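Local coordinates for L-threonine-O-3-phosphate decarboxylase (Porphyromonas gingivalis, PDB 3FKD), which probably binds pyridoxal 5'-phosphate and uses it to remove the carboxyl group of L-threonine O-3-phosphate, at residues T22-D27 against G200-R205; L204-I209 against W226-L231. All coordinates share one frame; numbering follows the deposited sequence.

Both contacts lie on one run of chain, residues 200-209, which leaves helix 196-199 and feeds into strand 207-210, the antiparallel strand of the seven-stranded sheet. Contact 1 takes the first part of this run and sets it against the N-terminal loop 22-27, which reaches it from strand 18-19 of the other, five-stranded sheet. Contact 2 takes the later part, shares Leu204 and Arg205, and brings in residues 226-231 at the start of helix 230-241. The centres are about 14 Å apart. Both touch the second subunit, so the connection following helix 196-199 is held by the N-terminal loop, the start of helix 230-241 and the dimer partner.

Contact 1 (T22-D27 against G200-R205); sequences TTVWTD and GIPGLR
Val24 and Trp25 close on Gly200, the residue with which the chain leaves helix 196-199. Val24 sets its CG1 methyl 3.6 Å from Gly200 CA; that branch lies anti to the backbone N (chi1 176°), which carries it over the glycine while CG2 is turned to Pro202. From the next residue, Trp25 O comes equally near, 3.6 Å from Gly200 CA. Glycine suits this place twice over: its phi of 71° is easy for a residue without a beta carbon, and the missing side chain lets a carbonyl oxygen come close. The backbones of Trp25 and His197 are hydrogen-bonded as well, tying the loop to the helix just before the turn.

Toward Pro202 the packing slackens. Val24 CG2 meets Pro202 CG at 4.2 Å, an oblique touch between two compact apolar groups, and beyond it residues 200-205 turn to other partners. Arg205 curls back so that NH1 donates to Pro202 O at 3.0 Å, in the carbonyl plane; its NE is taken by Trp226 O of the second subunit. The other loose edge is at Thr26 and Asp27, on the solvent side. There the chain folds back across one face of the Trp25 indole, with Asp27 N 3.9 Å above the ring plane and over its centre, and Asp27 forms a salt bridge with Arg324.

The run Ser196-His197 followed by Gly200, Gly203 and Arg205 resembles the segment that carries the cofactor lysine in fold type I pyridoxal phosphate enzymes, although this chain has His197 where relatives usually have that lysine. The contact thus joins the N-terminal loop to what is probably the edge of the cofactor site.

Contact 2 (L204-I209 against W226-L231); sequences LRIGYI and WAVNAL
Asn229 reaches across to the backbone of Leu204 with its amide. From CB the side chain turns back between its own backbone N and carbonyl carbon (chi1 71°), which brings CG to 4.0 Å from Leu204 O. The amide then divides its work: ND2 donates to Leu204 O at 3.1 Å in a nearly straight bond (163° at the hydrogen), approaching 25° off the carbonyl plane, while OD1 accepts from Ala232 N. Asparagine suits this N-cap position because one short, flat group offers both an acceptor for the first turn of helix 230-241 and a donor for the buried carbonyl opposite. With both ends gripped, the rotation of the amide is well defined.

Beside this polar link lies an apolar one. Ile206 points toward Val228, and the two CG1 atoms meet 3.9 Å apart, Ile206 CG1 and Val228 CG1 each extended away from its own backbone N. Branched aliphatic residues fill such a place well, since each has a second branch for other neighbours; both side chains also rest on Val72. The end of the Leu204 side chain faces the helix start at Leu231, and also packs against Ala235.

The second subunit approaches closely here: Asn229 packs on its own counterpart there, and Leu231 does likewise. Within the chain, residues 204-206 lead into strand 207-210, which runs antiparallel to both its neighbours, 70-73 and 189-194, so the contact ties the start of helix 230-241 to the entry of that strand, close to strand 70-73, the outermost strand of the sheet within this chain.

Contact 1 (T22-D27 against G200-R205)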
# COMPACT_ATOMS: atom_id res chain seq x y z
N THR A 22 -2.84 -18.59 -11.36
CA THR A 22 -3.34 -17.69 -10.34
C THR A 22 -4.53 -18.26 -9.58
O THR A 22 -5.32 -18.99 -10.12
CB THR A 22 -3.61 -16.21 -10.88
OG1 THR A 22 -4.92 -16.08 -11.45
CG2 THR A 22 -2.55 -15.78 -11.92
N THR A 23 -4.64 -17.93 -8.30
CA THR A 23 -5.79 -18.31 -7.53
C THR A 23 -6.78 -17.16 -7.52
O THR A 23 -7.55 -17.02 -6.60
CB THR A 23 -5.42 -18.69 -6.09
OG1 THR A 23 -4.74 -17.61 -5.46
CG2 THR A 23 -4.53 -19.96 -6.06
N VAL A 24 -6.75 -16.34 -8.56
CA VAL A 24 -7.74 -15.29 -8.74
C VAL A 24 -8.93 -15.72 -9.63
O VAL A 24 -8.73 -16.23 -10.72
CB VAL A 24 -7.07 -14.00 -9.30
CG1 VAL A 24 -8.09 -12.92 -9.60
CG2 VAL A 24 -5.97 -13.51 -8.33
N TRP A 25 -10.15 -15.52 -9.15
CA TRP A 25 -11.33 -15.65 -10.02
C TRP A 25 -11.35 -14.60 -11.13
O TRP A 25 -11.61 -13.43 -10.90
CB TRP A 25 -12.64 -15.66 -9.22
CG TRP A 25 -13.86 -15.52 -10.08
CD1 TRP A 25 -14.74 -14.48 -10.08
CD2 TRP A 25 -14.32 -16.42 -11.10
NE1 TRP A 25 -15.72 -14.68 -11.00
CE2 TRP A 25 -15.50 -15.86 -11.65
CE3 TRP A 25 -13.86 -17.65 -11.59
CZ2 TRP A 25 -16.22 -16.47 -12.69
CZ3 TRP A 25 -14.59 -18.28 -12.61
CH2 TRP A 25 -15.76 -17.68 -13.15
N THR A 26 -11.11 -15.05 -12.35
CA THR A 26 -10.79 -14.16 -13.48
C THR A 26 -11.93 -13.88 -14.48
O THR A 26 -11.89 -12.91 -15.23
CB THR A 26 -9.51 -14.69 -14.16
OG1 THR A 26 -8.38 -14.00 -13.60
CG2 THR A 26 -9.55 -14.56 -15.65
N ASP A 27 -12.95 -14.73 -14.46
CA ASP A 27 -14.00 -14.68 -15.46
C ASP A 27 -15.21 -13.85 -15.02
O ASP A 27 -16.26 -13.94 -15.64
CB ASP A 27 -14.44 -16.11 -15.84
CG ASP A 27 -14.03 -16.51 -17.25
OD1 ASP A 27 -13.09 -15.89 -17.77
OD2 ASP A 27 -14.63 -17.44 -17.86
N GLY A 200 -11.29 -10.39 -8.91
CA GLY A 200 -10.40 -10.19 -10.04
C GLY A 200 -9.70 -8.85 -10.03
O GLY A 200 -9.29 -8.35 -11.06
N ILE A 201 -9.58 -8.25 -8.85
CA ILE A 201 -8.90 -6.97 -8.76
C ILE A 201 -7.66 -6.94 -7.83
O ILE A 201 -7.52 -6.08 -6.96
CB ILE A 201 -9.88 -5.83 -8.56
CG1 ILE A 201 -10.81 -6.14 -7.39
CG2 ILE A 201 -10.71 -5.67 -9.84
CD1 ILE A 201 -11.22 -4.94 -6.61
N PRO A 202 -6.72 -7.85 -8.10
CA PRO A 202 -5.44 -7.94 -7.40
C PRO A 202 -4.59 -6.65 -7.50
O PRO A 202 -3.88 -6.31 -6.56
CB PRO A 202 -4.70 -9.10 -8.10
CG PRO A 202 -5.50 -9.47 -9.26
CD PRO A 202 -6.72 -8.62 -9.36
N GLY A 203 -4.67 -5.96 -8.63
CA GLY A 203 -3.92 -4.74 -8.86
C GLY A 203 -4.38 -3.51 -8.08
O GLY A 203 -3.64 -2.56 -7.94
N LEU A 204 -5.60 -3.53 -7.56
CA LEU A 204 -6.13 -2.45 -6.76
C LEU A 204 -5.61 -2.44 -5.33
O LEU A 204 -5.63 -1.39 -4.69
CB LEU A 204 -7.66 -2.51 -6.75
CG LEU A 204 -8.43 -1.47 -7.55
CD1 LEU A 204 -7.51 -0.85 -8.57
CD2 LEU A 204 -9.67 -2.10 -8.22
N ARG A 205 -5.15 -3.58 -4.85
CA ARG A 205 -4.60 -3.71 -3.49
C ARG A 205 -5.56 -3.29 -2.41
O ARG A 205 -5.37 -2.28 -1.80
CB ARG A 205 -3.30 -2.90 -3.32
CG ARG A 205 -2.30 -3.05 -4.50
CD ARG A 205 -1.88 -4.53 -4.87
NE ARG A 205 -1.35 -5.26 -3.74
CZ ARG A 205 -1.88 -6.36 -3.21
NH1 ARG A 205 -2.99 -6.90 -3.72
NH2 ARG A 205 -1.30 -6.94 -2.16

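Contact 2 (L204-I209 against W226-L231)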
# COMPACT_ATOMS: atom_id res chain seq x y z
N LEU A 204 -5.60 -3.53 -7.56
CA LEU A 204 -6.13 -2.45 -6.76
C LEU A 204 -5.61 -2.44 -5.33
O LEU A 204 -5.63 -1.39 -4.69
CB LEU A 204 -7.66 -2.51 -6.75
CG LEU A 204 -8.43 -1.47 -7.55
CD1 LEU A 204 -7.51 -0.85 -8.57
CD2 LEU A 204 -9.67 -2.10 -8.22
N ARG A 205 -5.15 -3.58 -4.85
CA ARG A 205 -4.60 -3.71 -3.49
C ARG A 205 -5.56 -3.29 -2.41
O ARG A 205 -5.37 -2.28 -1.80
CB ARG A 205 -3.30 -2.90 -3.32
CG ARG A 205 -2.30 -3.05 -4.50
CD ARG A 205 -1.88 -4.53 -4.87
NE ARG A 205 -1.35 -5.26 -3.74
CZ ARG A 205 -1.88 -6.36 -3.21
NH1 ARG A 205 -2.99 -6.90 -3.72
NH2 ARG A 205 -1.30 -6.94 -2.16
N ILE A 206 -6.60 -4.07 -2.15
CA ILE A 206 -7.52 -3.71 -1.10
C ILE A 206 -8.01 -5.00 -0.37
O ILE A 206 -8.17 -6.05 -0.99
CB ILE A 206 -8.60 -2.69 -1.63
CG1 ILE A 206 -9.32 -1.97 -0.49
CG2 ILE A 206 -9.61 -3.28 -2.67
CD1 ILE A 206 -9.90 -2.85 0.54
N GLY A 207 -8.16 -4.92 0.96
CA GLY A 207 -8.56 -6.03 1.80
C GLY A 207 -8.91 -5.51 3.16
O GLY A 207 -8.86 -4.31 3.37
N TYR A 208 -9.28 -6.36 4.11
CA TYR A 208 -9.58 -5.84 5.43
C TYR A 208 -9.46 -6.82 6.60
O TYR A 208 -9.53 -8.03 6.43
CB TYR A 208 -10.94 -5.10 5.47
CG TYR A 208 -12.14 -5.94 5.13
CD1 TYR A 208 -12.83 -6.64 6.12
CD2 TYR A 208 -12.59 -6.04 3.82
CE1 TYR A 208 -13.93 -7.43 5.81
CE2 TYR A 208 -13.68 -6.79 3.51
CZ TYR A 208 -14.35 -7.50 4.51
OH TYR A 208 -15.44 -8.25 4.18
N ILE A 209 -9.26 -6.25 7.81
CA ILE A 209 -9.22 -7.04 9.04
C ILE A 209 -10.53 -6.96 9.83
O ILE A 209 -11.11 -5.88 9.99
CB ILE A 209 -8.02 -6.64 9.93
CG1 ILE A 209 -6.73 -6.73 9.14
CG2 ILE A 209 -7.93 -7.54 11.15
CD1 ILE A 209 -5.49 -6.24 9.88
N TRP A 226 -3.75 7.35 4.76
CA TRP A 226 -3.77 7.21 3.32
C TRP A 226 -3.01 5.95 2.84
O TRP A 226 -2.36 5.94 1.77
CB TRP A 226 -3.27 8.47 2.61
CG TRP A 226 -3.63 9.79 3.23
CD1 TRP A 226 -4.85 10.41 3.22
CD2 TRP A 226 -2.73 10.68 3.90
NE1 TRP A 226 -4.77 11.63 3.87
CE2 TRP A 226 -3.49 11.81 4.31
CE3 TRP A 226 -1.36 10.62 4.23
CZ2 TRP A 226 -2.92 12.87 5.02
CZ3 TRP A 226 -0.80 11.65 4.93
CH2 TRP A 226 -1.59 12.79 5.32
N ALA A 227 -3.11 4.87 3.61
CA ALA A 227 -2.54 3.58 3.21
C ALA A 227 -3.39 2.82 2.16
O ALA A 227 -2.86 1.96 1.44
CB ALA A 227 -2.32 2.71 4.40
N VAL A 228 -4.68 3.17 2.07
CA VAL A 228 -5.59 2.56 1.09
C VAL A 228 -5.95 3.56 -0.01
O VAL A 228 -6.60 4.58 0.27
CB VAL A 228 -6.90 2.03 1.77
CG1 VAL A 228 -7.76 1.35 0.77
CG2 VAL A 228 -6.56 1.07 2.92
N ASN A 229 -5.53 3.27 -1.23
CA ASN A 229 -5.69 4.22 -2.31
C ASN A 229 -7.16 4.41 -2.76
O ASN A 229 -8.04 3.57 -2.49
CB ASN A 229 -4.77 3.87 -3.49
CG ASN A 229 -5.21 2.61 -4.24
OD1 ASN A 229 -6.12 2.67 -5.06
ND2 ASN A 229 -4.58 1.46 -3.92
N ALA A 230 -7.40 5.54 -3.44
CA ALA A 230 -8.74 6.10 -3.68
C ALA A 230 -9.60 5.29 -4.60
O ALA A 230 -10.77 5.10 -4.34
CB ALA A 230 -8.64 7.57 -4.22
N LEU A 231 -9.01 4.83 -5.70
CA LEU A 231 -9.71 4.01 -6.67
C LEU A 231 -10.10 2.69 -6.05
O LEU A 231 -11.16 2.18 -6.37
CB LEU A 231 -8.84 3.72 -7.87
CG LEU A 231 -8.69 4.86 -8.85
CD1 LEU A 231 -7.61 4.44 -9.85
CD2 LEU A 231 -10.04 5.25 -9.54